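Local coordinates for cell wall surface anchor family protein (Streptococcus agalactiae serogroup V, PDB 3TW0), which forms the adhesive tip of the group B streptococcal pilus, where its magnesium-binding von Willebrand factor A-type domain probably mediates attachment to host tissue, at residues A[179-184]-A[281-286]; A[24-29]-A[128-133]; A[247-252]-A[269-274]. The protein carries 2 engineered substitutions. All blocks are in the same frame, centred on the assembly; numbering follows the deposited sequence.

Interaction 1: residues A[179-184]-A[281-286]; sequences SYAINF and WVYPFD
The Tyr283 hydroxyl meets the backbone of residues 180-182. One water, 2.8 Å from Tyr283 OH, also bonds Ser179 OG and donates to Tyr180 O. Next in the chain, Ala181 lays its CA against the same hydroxyl. Ile182 then gives the direct bond: its backbone N-H points almost straight at Tyr283 OH (N to OH 3.1 Å, 173° at the hydrogen), and its side chain crosses the phenol at about a right angle, with CG1 3.8 Å from OH. The hydroxyl is thus held by both the amide and the water. At Asn183 the chain makes an inverse gamma turn, closed by Phe184 N on Ile182 O at 2.9 Å. Beyond it the Phe184 ring is sandwiched: Pro284 CG makes a CH-pi contact 3.8 Å from the ring centroid, and Ile182 CG2 covers the opposite face near the rim. Tyr283 CE2 meets the Phe184 edge, and Tyr192 and Phe196 of helix 192-201 add to the packing. The aromatic–proline cis peptide Tyr283–Pro284, together with this proline–aromatic CH-pi contact, joins two loops of the long insertion between strands 165-172 and 319-324 of the von Willebrand factor A fold.

Interaction 2: residues A[24-29]-A[128-133]; sequences NNERAN and AEHING
A loop-to-loop contact between Asn24 and Ala128 lies beside the metal-ion-dependent adhesion site (MIDAS) of the von Willebrand factor A fold. Segment 24-29 follows closely on the DxSxS sequence that contains the magnesium-binding Ser20 and Ser22; the metal site is completed on the protein side by Thr143. Ala128 has its side chain about 8 Å from the bound magnesium ion, so the contact belongs to the surroundings of the site and not to its first shell.

Asn24 does the bridging, with the two ends of its amide turned to different tasks. Its CG is anti to the backbone N (chi1 177°), and ND2 donates across the contact to Ala128 O at 3.2 Å. The bond is bent at the hydrogen (153°), and the donor stands well above the plane of the Ala128 carbonyl. OD1 turns back on its own chain and accepts from Glu26 N at 3.0 Å, an Asx turn that caps the approach to helix 27-30. The type I turn from Asn24 to Arg27 is closed by Arg27 N on Asn24 O. Together the two amide bonds fix the rotation of the group. Nearby, Glu127 accepts from Asn25 N, and Lys126 O from Asn25 ND2, tying the same two loops together just before Ala128. At the outer edge the extended Glu26 chain crosses His130 at about a right angle, but the modelled approach there is too close to be trusted. On the buried side the methyl carbon CB of Ala128 rests 3.5 Å from Asn24 N and 3.8 Å from Asn24 CA.

Interaction 3: residues A[247-252]-A[269-274]; sequences QAAYRV and SGYIYL
Ile272 O is approached by two groups from the other strand: Tyr250 N donates to it at 2.8 Å (161° at the hydrogen), and Ala249 CA adds a longer C-H...O contact at 3.4 Å. The exchange is returned by Ile272 N, which bonds Tyr250 O, so that Tyr250 and Ile272 form an antiparallel hydrogen-bonded pair. Leu274 N to Ala248 O and Val252 N to Gly270 O continue the pairing at either end. Two residues before strand 249-251, the extended side chain of Gln247 brings NE2 to Leu274 O at 2.7 Å; the amide comes in from above the carbonyl plane, and the bond is bent to 142°.

Strands 249-251 and 271-273 belong to an antiparallel sheet separate from the parallel sheet of the von Willebrand factor A fold. Strand 271-276 pairs there with strand 70-78 as well, and helix 257-263 lies in the connection between the two segments.

On one face Ala249, Arg251, Tyr271 and Tyr273 gather. Ala249 CB sits over the Tyr273 ring, displaced toward its rim, 4.1 Å from the centroid, while Gln247 CG meets that ring's edge. The same methyl touches Tyr271 CD2. Arg251, extended from CG to NE, lays CB and CG beside Tyr271 CE2, with CB at 3.7 Å; its guanidinium is turned 61° from the phenol plane.

On the other face Tyr250 and Ile272 make apolar contacts, with Leu274 and Val252 beside them. Tyr250 CB touches both Ile272 CB and Leu274 CD2, the latter 3.9 Å away, and Leu85 and Met260 cover this side. Val252 CG1 reaches Ile272 CG1 at 4.2 Å, although its placement, very close to Gly270 O, is doubtful.

Interaction 1 is fully buried, whereas interactions 2 and 3 are only partly so. None of them touches another, and interactions 1 and 2 lie on opposite sides of the chain's centre. Interaction 3 is nested in the chain loop that interaction 1 closes, yet its centre is 27 Å away, in the antiparallel sheet. The chemistry follows the place: loops meet in interaction 1 through a phenol hydroxyl, a water and proline–aromatic packing; interaction 2, the one near the metal, relies on a single asparagine amide; interaction 3 is a regular strand pair, held mainly by backbone bonds, and buries the largest surface of the three.

Interaction 1: residues A[179-184]-A[281-286]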
loop_
_atom_site.group_PDB
_atom_site.type_symbol
_atom_site.label_atom_id
_atom_site.label_comp_id
_atom_site.label_asym_id
_atom_site.label_seq_id
_atom_site.Cartn_x
_atom_site.Cartn_y
_atom_site.Cartn_z
ATOM N N SER A 179 -2.840 3.499 2.561
ATOM C CA SER A 179 -4.187 3.376 2.009
ATOM C C SER A 179 -4.781 4.731 1.741
ATOM O O SER A 179 -4.365 5.730 2.349
ATOM C CB SER A 179 -5.099 2.595 2.987
ATOM O OG SER A 179 -5.309 3.370 4.158
ATOM N N TYR A 180 -5.749 4.797 0.828
ATOM C CA TYR A 180 -6.544 6.037 0.744
ATOM C C TYR A 180 -7.544 6.209 1.902
ATOM O O TYR A 180 -8.105 5.222 2.391
ATOM C CB TYR A 180 -7.205 6.186 -0.642
ATOM C CG TYR A 180 -6.223 6.506 -1.755
ATOM C CD1 TYR A 180 -5.518 7.714 -1.752
ATOM C CD2 TYR A 180 -6.004 5.620 -2.808
ATOM C CE1 TYR A 180 -4.586 8.029 -2.760
ATOM C CE2 TYR A 180 -5.083 5.929 -3.835
ATOM C CZ TYR A 180 -4.385 7.144 -3.798
ATOM O OH TYR A 180 -3.477 7.469 -4.795
ATOM N N ALA A 181 -7.757 7.462 2.346
ATOM C CA ALA A 181 -8.730 7.791 3.377
ATOM C C ALA A 181 -10.186 7.620 2.940
ATOM O O ALA A 181 -10.572 8.083 1.851
ATOM C CB ALA A 181 -8.557 9.237 3.843
ATOM N N ILE A 182 -11.004 7.069 3.855
ATOM C CA ILE A 182 -12.462 7.050 3.722
ATOM C C ILE A 182 -12.979 8.455 4.057
ATOM O O ILE A 182 -12.583 9.047 5.071
ATOM C CB ILE A 182 -13.080 5.986 4.635
ATOM C CG1 ILE A 182 -12.657 4.593 4.163
ATOM C CG2 ILE A 182 -14.622 6.110 4.656
ATOM C CD1 ILE A 182 -12.906 3.425 5.182
ATOM N N ASN A 183 -13.814 9.020 3.184
ATOM C CA ASN A 183 -14.236 10.426 3.351
ATOM C C ASN A 183 -15.340 10.662 4.369
ATOM O O ASN A 183 -16.415 11.134 4.015
ATOM C CB ASN A 183 -14.624 11.056 1.993
ATOM C CG ASN A 183 -14.580 12.590 2.005
ATOM O OD1 ASN A 183 -14.055 13.224 2.936
ATOM N ND2 ASN A 183 -15.120 13.189 0.956
ATOM N N PHE A 184 -15.063 10.379 5.632
ATOM C CA PHE A 184 -15.956 10.749 6.716
ATOM C C PHE A 184 -16.183 12.276 6.827
ATOM O O PHE A 184 -15.290 13.109 6.503
ATOM C CB PHE A 184 -15.427 10.226 8.051
ATOM C CG PHE A 184 -15.427 8.729 8.172
ATOM C CD1 PHE A 184 -16.603 8.033 8.447
ATOM C CD2 PHE A 184 -14.238 8.010 8.022
ATOM C CE1 PHE A 184 -16.610 6.623 8.572
ATOM C CE2 PHE A 184 -14.229 6.623 8.160
ATOM C CZ PHE A 184 -15.438 5.923 8.428
ATOM N N TRP A 281 -2.735 7.764 12.514
ATOM C CA TRP A 281 -3.638 7.632 13.653
ATOM C C TRP A 281 -4.869 6.811 13.307
ATOM O O TRP A 281 -5.325 6.800 12.166
ATOM C CB TRP A 281 -4.172 9.013 14.070
ATOM C CG TRP A 281 -3.164 9.979 14.662
ATOM C CD1 TRP A 281 -1.802 9.799 14.784
ATOM C CD2 TRP A 281 -3.431 11.307 15.146
ATOM N NE1 TRP A 281 -1.224 10.906 15.362
ATOM C CE2 TRP A 281 -2.193 11.854 15.581
ATOM C CE3 TRP A 281 -4.598 12.079 15.280
ATOM C CZ2 TRP A 281 -2.093 13.129 16.139
ATOM C CZ3 TRP A 281 -4.492 13.358 15.822
ATOM C CH2 TRP A 281 -3.243 13.868 16.265
ATOM N N VAL A 282 -5.462 6.180 14.305
ATOM C CA VAL A 282 -6.827 5.655 14.113
ATOM C C VAL A 282 -7.684 6.844 13.687
ATOM O O VAL A 282 -7.496 7.957 14.183
ATOM C CB VAL A 282 -7.352 4.980 15.399
ATOM C CG1 VAL A 282 -8.838 4.646 15.282
ATOM C CG2 VAL A 282 -6.573 3.725 15.653
ATOM N N TYR A 283 -8.566 6.631 12.716
ATOM C CA TYR A 283 -9.435 7.704 12.276
ATOM C C TYR A 283 -10.819 7.112 11.935
ATOM O O TYR A 283 -10.972 5.897 11.826
ATOM C CB TYR A 283 -8.825 8.467 11.073
ATOM C CG TYR A 283 -9.021 7.732 9.759
ATOM C CD1 TYR A 283 -8.191 6.668 9.410
ATOM C CD2 TYR A 283 -10.051 8.080 8.892
ATOM C CE1 TYR A 283 -8.368 5.978 8.215
ATOM C CE2 TYR A 283 -10.258 7.380 7.685
ATOM C CZ TYR A 283 -9.414 6.337 7.364
ATOM O OH TYR A 283 -9.595 5.667 6.201
ATOM N N PRO A 284 -11.822 7.965 11.758
ATOM C CA PRO A 284 -11.791 9.433 11.762
ATOM C C PRO A 284 -11.614 10.031 13.159
ATOM O O PRO A 284 -11.828 9.349 14.162
ATOM C CB PRO A 284 -13.159 9.807 11.194
ATOM C CG PRO A 284 -14.043 8.645 11.630
ATOM C CD PRO A 284 -13.207 7.433 11.700
ATOM N N PHE A 285 -11.168 11.289 13.184
ATOM C CA PHE A 285 -11.080 12.117 14.380
ATOM C C PHE A 285 -11.463 13.566 13.981
ATOM O O PHE A 285 -11.248 13.970 12.824
ATOM C CB PHE A 285 -9.653 12.067 14.967
ATOM C CG PHE A 285 -8.564 12.471 13.988
ATOM C CD1 PHE A 285 -8.268 13.811 13.758
ATOM C CD2 PHE A 285 -7.842 11.505 13.290
ATOM C CE1 PHE A 285 -7.285 14.183 12.834
ATOM C CE2 PHE A 285 -6.836 11.873 12.388
ATOM C CZ PHE A 285 -6.548 13.216 12.164
ATOM N N ASP A 286 -12.041 14.311 14.915
ATOM C CA ASP A 286 -12.449 15.691 14.695
ATOM C C ASP A 286 -11.217 16.492 14.346
ATOM O O ASP A 286 -10.250 16.489 15.097
ATOM C CB ASP A 286 -13.092 16.281 15.958
ATOM C CG ASP A 286 -13.675 17.681 15.734
ATOM O OD1 ASP A 286 -14.876 17.845 15.998
ATOM O OD2 ASP A 286 -12.955 18.614 15.313
HETATM O O HOH W 1 -7.513 4.586 4.704
#

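Interaction 2: residues A[24-29]-A[128-133]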
loop_
_atom_site.group_PDB
_atom_site.type_symbol
_atom_site.label_atom_id
_atom_site.label_comp_id
_atom_site.label_asym_id
_atom_site.label_seq_id
_atom_site.Cartn_x
_atom_site.Cartn_y
_atom_site.Cartn_z
ATOM N N ASN A 24 12.328 -6.970 0.496
ATOM C CA ASN A 24 13.798 -7.138 0.415
ATOM C C ASN A 24 14.201 -8.580 0.754
ATOM O O ASN A 24 13.657 -9.186 1.699
ATOM C CB ASN A 24 14.533 -6.123 1.290
ATOM C CG ASN A 24 16.055 -6.323 1.284
ATOM O OD1 ASN A 24 16.587 -7.147 2.028
ATOM N ND2 ASN A 24 16.747 -5.575 0.448
ATOM N N ASN A 25 15.129 -9.135 -0.026
ATOM C CA ASN A 25 15.479 -10.569 0.075
ATOM C C ASN A 25 16.014 -11.036 1.454
ATOM O O ASN A 25 15.833 -12.191 1.837
ATOM C CB ASN A 25 16.427 -10.997 -1.071
ATOM C CG ASN A 25 15.738 -11.001 -2.434
ATOM O OD1 ASN A 25 14.627 -11.505 -2.585
ATOM N ND2 ASN A 25 16.415 -10.432 -3.444
ATOM N N GLU A 26 16.643 -10.118 2.187
ATOM C CA GLU A 26 17.103 -10.370 3.568
ATOM C C GLU A 26 15.978 -10.568 4.599
ATOM O O GLU A 26 16.152 -11.348 5.559
ATOM C CB GLU A 26 18.020 -9.239 4.040
ATOM C CG GLU A 26 19.349 -9.168 3.287
ATOM C CD GLU A 26 20.330 -8.205 3.918
ATOM O OE1 GLU A 26 21.550 -8.383 3.735
ATOM O OE2 GLU A 26 19.894 -7.271 4.606
ATOM N N ARG A 27 14.834 -9.887 4.403
ATOM C CA ARG A 27 13.712 -9.897 5.377
ATOM C C ARG A 27 13.212 -11.291 5.709
ATOM O O ARG A 27 13.360 -12.219 4.904
ATOM C CB ARG A 27 12.503 -9.074 4.880
ATOM C CG ARG A 27 12.752 -7.580 4.670
ATOM C CD ARG A 27 12.864 -6.834 6.013
ATOM N NE ARG A 27 13.027 -5.391 5.827
ATOM C CZ ARG A 27 12.059 -4.494 6.007
ATOM N NH1 ARG A 27 10.836 -4.868 6.395
ATOM N NH2 ARG A 27 12.321 -3.215 5.820
ATOM N N ALA A 28 12.567 -11.398 6.877
ATOM C CA ALA A 28 12.059 -12.665 7.405
ATOM C C ALA A 28 13.109 -13.757 7.300
ATOM O O ALA A 28 12.846 -14.813 6.714
ATOM C CB ALA A 28 10.771 -13.089 6.682
ATOM N N ASN A 29 14.307 -13.474 7.824
ATOM C CA ASN A 29 15.378 -14.467 7.902
ATOM C C ASN A 29 15.727 -15.044 6.501
ATOM O O ASN A 29 15.663 -16.263 6.260
ATOM C CB ASN A 29 14.976 -15.531 8.949
ATOM C CG ASN A 29 15.846 -16.762 8.917
ATOM O OD1 ASN A 29 17.022 -16.727 9.288
ATOM N ND2 ASN A 29 15.262 -17.879 8.486
ATOM N N ALA A 128 14.281 -5.683 -3.681
ATOM C CA ALA A 128 13.643 -4.452 -3.175
ATOM C C ALA A 128 14.672 -3.567 -2.412
ATOM O O ALA A 128 15.791 -4.023 -2.143
ATOM C CB ALA A 128 12.461 -4.818 -2.284
ATOM N N GLU A 129 14.312 -2.325 -2.063
ATOM C CA GLU A 129 15.268 -1.389 -1.420
ATOM C C GLU A 129 15.710 -1.812 -0.026
ATOM O O GLU A 129 14.981 -2.508 0.695
ATOM C CB GLU A 129 14.751 0.054 -1.328
ATOM C CG GLU A 129 14.329 0.747 -2.630
ATOM C CD GLU A 129 15.392 0.819 -3.707
ATOM O OE1 GLU A 129 16.618 0.701 -3.418
ATOM O OE2 GLU A 129 14.980 0.968 -4.875
ATOM N N HIS A 130 16.914 -1.358 0.329
ATOM C CA HIS A 130 17.564 -1.693 1.590
ATOM C C HIS A 130 17.825 -0.405 2.353
ATOM O O HIS A 130 18.252 0.589 1.769
ATOM C CB HIS A 130 18.895 -2.430 1.333
ATOM C CG HIS A 130 19.497 -3.050 2.562
ATOM N ND1 HIS A 130 20.063 -4.307 2.562
ATOM C CD2 HIS A 130 19.611 -2.589 3.832
ATOM C CE1 HIS A 130 20.504 -4.594 3.775
ATOM N NE2 HIS A 130 20.227 -3.575 4.571
ATOM N N ILE A 131 17.558 -0.432 3.658
ATOM C CA ILE A 131 17.734 0.737 4.533
ATOM C C ILE A 131 19.158 1.327 4.418
ATOM O O ILE A 131 19.354 2.525 4.653
ATOM C CB ILE A 131 17.351 0.392 6.019
ATOM C CG1 ILE A 131 17.288 1.653 6.907
ATOM C CG2 ILE A 131 18.289 -0.673 6.609
ATOM C CD1 ILE A 131 16.487 1.443 8.206
ATOM N N ASN A 132 20.116 0.479 4.025
ATOM C CA ASN A 132 21.512 0.870 3.755
ATOM C C ASN A 132 21.933 0.933 2.245
ATOM O O ASN A 132 23.100 1.196 1.916
ATOM C CB ASN A 132 22.470 -0.013 4.583
ATOM C CG ASN A 132 22.242 0.133 6.103
ATOM O OD1 ASN A 132 21.840 1.188 6.588
ATOM N ND2 ASN A 132 22.504 -0.935 6.849
ATOM N N GLY A 133 20.990 0.731 1.328
ATOM C CA GLY A 133 21.278 0.883 -0.106
ATOM C C GLY A 133 20.987 2.307 -0.552
ATOM O O GLY A 133 21.591 3.246 -0.049
#

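Interaction 3: residues A[247-252]-A[269-274]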
loop_
_atom_site.group_PDB
_atom_site.type_symbol
_atom_site.label_atom_id
_atom_site.label_comp_id
_atom_site.label_asym_id
_atom_site.label_seq_id
_atom_site.Cartn_x
_atom_site.Cartn_y
_atom_site.Cartn_z
ATOM N N GLN A 247 7.165 8.165 26.564
ATOM C CA GLN A 247 7.122 8.901 25.288
ATOM C C GLN A 247 8.510 9.405 24.918
ATOM O O GLN A 247 9.193 9.955 25.768
ATOM C CB GLN A 247 6.115 10.066 25.360
ATOM C CG GLN A 247 6.286 11.101 24.244
ATOM C CD GLN A 247 5.119 12.056 24.088
ATOM O OE1 GLN A 247 4.405 12.373 25.047
ATOM N NE2 GLN A 247 4.926 12.534 22.869
ATOM N N ALA A 248 8.922 9.219 23.660
ATOM C CA ALA A 248 10.187 9.783 23.183
ATOM C C ALA A 248 10.117 11.282 22.975
ATOM O O ALA A 248 9.040 11.856 22.809
ATOM C CB ALA A 248 10.667 9.094 21.908
ATOM N N ALA A 249 11.283 11.911 22.996
ATOM C CA ALA A 249 11.397 13.335 22.775
ATOM C C ALA A 249 12.620 13.662 21.903
ATOM O O ALA A 249 13.552 12.871 21.785
ATOM C CB ALA A 249 11.459 14.069 24.106
ATOM N N TYR A 250 12.598 14.823 21.277
ATOM C CA TYR A 250 13.698 15.291 20.455
ATOM C C TYR A 250 14.352 16.433 21.223
ATOM O O TYR A 250 13.747 17.502 21.387
ATOM C CB TYR A 250 13.129 15.813 19.137
ATOM C CG TYR A 250 14.115 16.367 18.135
ATOM C CD1 TYR A 250 14.660 15.554 17.157
ATOM C CD2 TYR A 250 14.449 17.710 18.131
ATOM C CE1 TYR A 250 15.537 16.046 16.228
ATOM C CE2 TYR A 250 15.338 18.228 17.191
ATOM C CZ TYR A 250 15.883 17.384 16.250
ATOM O OH TYR A 250 16.768 17.878 15.318
ATOM N N ARG A 251 15.563 16.202 21.726
ATOM C CA ARG A 251 16.318 17.269 22.365
ATOM C C ARG A 251 16.716 18.285 21.305
ATOM O O ARG A 251 17.318 17.930 20.309
ATOM C CB ARG A 251 17.567 16.701 23.049
ATOM C CG ARG A 251 18.267 17.671 23.984
ATOM C CD ARG A 251 19.371 16.949 24.728
ATOM N NE ARG A 251 20.160 17.858 25.542
ATOM C CZ ARG A 251 20.757 17.502 26.674
ATOM N NH1 ARG A 251 20.642 16.260 27.138
ATOM N NH2 ARG A 251 21.456 18.400 27.348
ATOM N N VAL A 252 16.373 19.552 21.495
ATOM C CA VAL A 252 16.852 20.552 20.531
ATOM C C VAL A 252 18.196 21.171 20.946
ATOM O O VAL A 252 18.337 21.645 22.075
ATOM C CB VAL A 252 15.750 21.592 20.089
ATOM C CG1 VAL A 252 14.521 21.559 21.000
ATOM C CG2 VAL A 252 16.317 22.993 19.901
ATOM N N SER A 269 11.384 23.078 27.475
ATOM C CA SER A 269 12.693 23.069 28.144
ATOM C C SER A 269 13.621 21.858 27.989
ATOM O O SER A 269 13.619 20.973 28.844
ATOM C CB SER A 269 12.524 23.373 29.636
ATOM O OG SER A 269 11.602 22.499 30.272
ATOM N N GLY A 270 14.378 21.752 26.900
ATOM C CA GLY A 270 14.035 22.264 25.587
ATOM C C GLY A 270 13.861 20.998 24.729
ATOM O O GLY A 270 14.704 20.685 23.899
ATOM N N TYR A 271 12.781 20.250 24.981
ATOM C CA TYR A 271 12.444 19.021 24.253
ATOM C C TYR A 271 11.135 19.160 23.460
ATOM O O TYR A 271 10.128 19.684 23.982
ATOM C CB TYR A 271 12.238 17.862 25.232
ATOM C CG TYR A 271 13.484 17.354 25.906
ATOM C CD1 TYR A 271 13.855 17.846 27.157
ATOM C CD2 TYR A 271 14.288 16.380 25.305
ATOM C CE1 TYR A 271 14.981 17.393 27.805
ATOM C CE2 TYR A 271 15.430 15.911 25.940
ATOM C CZ TYR A 271 15.768 16.434 27.198
ATOM O OH TYR A 271 16.886 16.015 27.861
ATOM N N ILE A 272 11.147 18.655 22.224
ATOM C CA ILE A 272 9.926 18.464 21.439
ATOM C C ILE A 272 9.462 17.022 21.625
ATOM O O ILE A 272 10.129 16.072 21.159
ATOM C CB ILE A 272 10.165 18.734 19.944
ATOM C CG1 ILE A 272 10.737 20.143 19.732
ATOM C CG2 ILE A 272 8.879 18.537 19.159
ATOM C CD1 ILE A 272 11.160 20.389 18.316
ATOM N N TYR A 273 8.348 16.850 22.337
ATOM C CA TYR A 273 7.793 15.518 22.559
ATOM C C TYR A 273 7.158 15.061 21.252
ATOM O O TYR A 273 6.484 15.854 20.579
ATOM C CB TYR A 273 6.817 15.522 23.741
ATOM C CG TYR A 273 7.592 15.605 25.030
ATOM C CD1 TYR A 273 8.026 16.852 25.543
ATOM C CD2 TYR A 273 7.982 14.436 25.706
ATOM C CE1 TYR A 273 8.793 16.927 26.732
ATOM C CE2 TYR A 273 8.740 14.498 26.880
ATOM C CZ TYR A 273 9.142 15.745 27.387
ATOM O OH TYR A 273 9.888 15.787 28.547
ATOM N N LEU A 274 7.408 13.798 20.903
ATOM C CA LEU A 274 7.136 13.246 19.576
ATOM C C LEU A 274 5.822 12.457 19.495
ATOM O O LEU A 274 5.493 11.666 20.393
ATOM C CB LEU A 274 8.313 12.375 19.121
ATOM C CG LEU A 274 9.658 13.136 19.061
ATOM C CD1 LEU A 274 10.753 12.193 18.737
ATOM C CD2 LEU A 274 9.642 14.319 18.055
#